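Local coordinates for protein N-acylethanolamine-hydrolyzing acid amidase subunit alpha (PDB 6DY3) that forms the alpha subunit of an autocatalytically cleaved amidase that probably hydrolyses fatty acid ethanolamides such as N-palmitoylethanolamine to ethanolamine and free fatty acids, at residues Ser64-Tyr69 against Glu77-Ala82. Sequence-based numbering, arbitrary orientation.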
loop_
_atom_site.group_PDB
_atom_site.type_symbol
_atom_site.label_atom_id
_atom_site.label_comp_id
_atom_site.label_asym_id
_atom_site.label_seq_id
_atom_site.Cartn_x
_atom_site.Cartn_y
_atom_site.Cartn_z
ATOM N N SER A 64 -20.995 -1.110 10.884
ATOM C CA SER A 64 -22.292 -1.413 10.298
ATOM C C SER A 64 -22.867 -0.228 9.534
ATOM O O SER A 64 -23.745 -0.419 8.687
ATOM C CB SER A 64 -23.278 -1.837 11.383
ATOM O OG SER A 64 -23.512 -0.771 12.282
ATOM N N LYS A 65 -22.390 0.986 9.815
ATOM C CA LYS A 65 -22.877 2.186 9.148
ATOM C C LYS A 65 -22.154 2.365 7.816
ATOM O O LYS A 65 -21.579 3.424 7.543
ATOM C CB LYS A 65 -22.675 3.406 10.054
ATOM C CG LYS A 65 -23.141 3.205 11.498
ATOM C CD LYS A 65 -24.505 3.811 11.741
ATOM C CE LYS A 65 -25.048 3.404 13.100
ATOM N NZ LYS A 65 -25.470 1.976 13.127
ATOM N N ILE A 66 -22.195 1.329 6.975
ATOM C CA ILE A 66 -21.345 1.276 5.789
ATOM C C ILE A 66 -21.603 2.453 4.857
ATOM O O ILE A 66 -20.687 2.927 4.173
ATOM C CB ILE A 66 -21.549 -0.070 5.065
ATOM C CG1 ILE A 66 -20.605 -0.173 3.868
ATOM C CG2 ILE A 66 -23.005 -0.234 4.633
ATOM C CD1 ILE A 66 -20.709 -1.472 3.113
ATOM N N ASP A 67 -22.840 2.944 4.804
ATOM C CA ASP A 67 -23.179 4.009 3.866
ATOM C C ASP A 67 -22.500 5.336 4.185
ATOM O O ASP A 67 -22.564 6.253 3.360
ATOM C CB ASP A 67 -24.693 4.214 3.835
ATOM C CG ASP A 67 -25.298 4.287 5.222
ATOM O OD1 ASP A 67 -25.560 3.214 5.811
ATOM O OD2 ASP A 67 -25.501 5.414 5.725
ATOM N N ARG A 68 -21.845 5.461 5.340
ATOM C CA ARG A 68 -21.307 6.747 5.766
ATOM C C ARG A 68 -19.862 6.971 5.343
ATOM O O ARG A 68 -19.413 8.122 5.335
ATOM C CB ARG A 68 -21.407 6.875 7.292
ATOM C CG ARG A 68 -22.797 6.612 7.841
ATOM C CD ARG A 68 -22.863 6.829 9.345
ATOM N NE ARG A 68 -22.819 8.244 9.699
ATOM C CZ ARG A 68 -23.887 9.030 9.800
ATOM N NH1 ARG A 68 -25.103 8.550 9.571
ATOM N NH2 ARG A 68 -23.739 10.307 10.132
ATOM N N TYR A 69 -19.120 5.916 4.994
ATOM C CA TYR A 69 -17.691 6.043 4.735
ATOM C C TYR A 69 -17.295 5.839 3.281
ATOM O O TYR A 69 -16.214 6.292 2.888
ATOM C CB TYR A 69 -16.907 5.029 5.582
ATOM C CG TYR A 69 -17.447 4.834 6.978
ATOM C CD1 TYR A 69 -17.415 5.863 7.898
ATOM C CD2 TYR A 69 -17.983 3.616 7.373
ATOM C CE1 TYR A 69 -17.902 5.691 9.177
ATOM C CE2 TYR A 69 -18.472 3.431 8.648
ATOM C CZ TYR A 69 -18.430 4.477 9.548
ATOM O OH TYR A 69 -18.913 4.322 10.829
ATOM N N GLU A 77 -19.264 -3.356 -3.646
ATOM C CA GLU A 77 -18.139 -4.287 -3.669
ATOM C C GLU A 77 -17.974 -4.963 -2.316
ATOM O O GLU A 77 -17.835 -6.188 -2.230
ATOM C CB GLU A 77 -16.852 -3.561 -4.057
ATOM C CG GLU A 77 -16.803 -3.073 -5.489
ATOM C CD GLU A 77 -15.399 -2.665 -5.913
ATOM O OE1 GLU A 77 -14.445 -2.955 -5.158
ATOM O OE2 GLU A 77 -15.244 -2.065 -6.999
ATOM N N LEU A 78 -17.989 -4.173 -1.241
ATOM C CA LEU A 78 -17.840 -4.740 0.093
ATOM C C LEU A 78 -18.979 -5.698 0.412
ATOM O O LEU A 78 -18.755 -6.769 0.989
ATOM C CB LEU A 78 -17.773 -3.619 1.127
ATOM C CG LEU A 78 -16.508 -2.761 1.074
ATOM C CD1 LEU A 78 -16.684 -1.508 1.920
ATOM C CD2 LEU A 78 -15.278 -3.559 1.531
ATOM N N LYS A 79 -20.208 -5.336 0.042
ATOM C CA LYS A 79 -21.330 -6.245 0.242
ATOM C C LYS A 79 -21.157 -7.510 -0.585
ATOM O O LYS A 79 -21.404 -8.619 -0.097
ATOM C CB LYS A 79 -22.642 -5.542 -0.106
ATOM C CG LYS A 79 -23.049 -4.476 0.907
ATOM C CD LYS A 79 -24.382 -3.838 0.572
ATOM C CE LYS A 79 -24.792 -2.831 1.641
ATOM N NZ LYS A 79 -24.815 -3.425 3.024
ATOM N N GLY A 80 -20.719 -7.368 -1.835
ATOM C CA GLY A 80 -20.459 -8.542 -2.651
ATOM C C GLY A 80 -19.362 -9.415 -2.074
ATOM O O GLY A 80 -19.454 -10.644 -2.105
ATOM N N ILE A 81 -18.316 -8.794 -1.525
ATOM C CA ILE A 81 -17.244 -9.563 -0.899
ATOM C C ILE A 81 -17.779 -10.333 0.300
ATOM O O ILE A 81 -17.453 -11.509 0.497
ATOM C CB ILE A 81 -16.077 -8.635 -0.506
ATOM C CG1 ILE A 81 -15.352 -8.144 -1.764
ATOM C CG2 ILE A 81 -15.099 -9.356 0.431
ATOM C CD1 ILE A 81 -14.256 -7.128 -1.490
ATOM N N ALA A 82 -18.613 -9.685 1.118
ATOM C CA ALA A 82 -19.164 -10.350 2.294
ATOM C C ALA A 82 -20.086 -11.494 1.897
ATOM O O ALA A 82 -20.127 -12.531 2.571
ATOM C CB ALA A 82 -19.906 -9.338 3.165
#
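Ile-66 reaches from the loop toward helix 72-85 and meets it with two separate methyl groups. Its longer branch meets Leu-78: CG1 lies anti to the backbone N (chi1 -177°) and the chain stays extended at chi2, which carries CD1 straight out to the helix. There CD1 sits 4.1 Å from CB of Leu-78 and 4.2 Å from CD1 of the same leucine. The two side chains run alongside each other with their ends pointing opposite ways, and the isoleucine methyl lies against both the CB and one branch methyl of the leucine.

The shorter branch, CG2, faces Lys-79. This lysine leaves the helix with an extended chain and then bends at its last torsion (chi4 -55°), which brings NZ to 4.0 Å from CG2 of Ile-66. No hydrogen bond or salt bridge joins the two segments; the amine simply passes a methyl group at the exposed border, while Ile-66 and Leu-78 are buried. At 9.0 Å between CA of Ile-66 and CA of Leu-78, the backbones stay well apart and side chains alone span the gap.

Ile-89 of helix 89-97 touches both Ile-66 and Lys-79, and Phe-70 packs on Leu-78. Just before Ile-66, Lys-65 centres an inverse gamma turn as the chain leaves helix 56-63. The contact is hydrophobic packing of a helix-loop-helix connection, in which the loop folds back on the helix that follows it within the largely helical alpha subunit of this acid ceramidase family amidase.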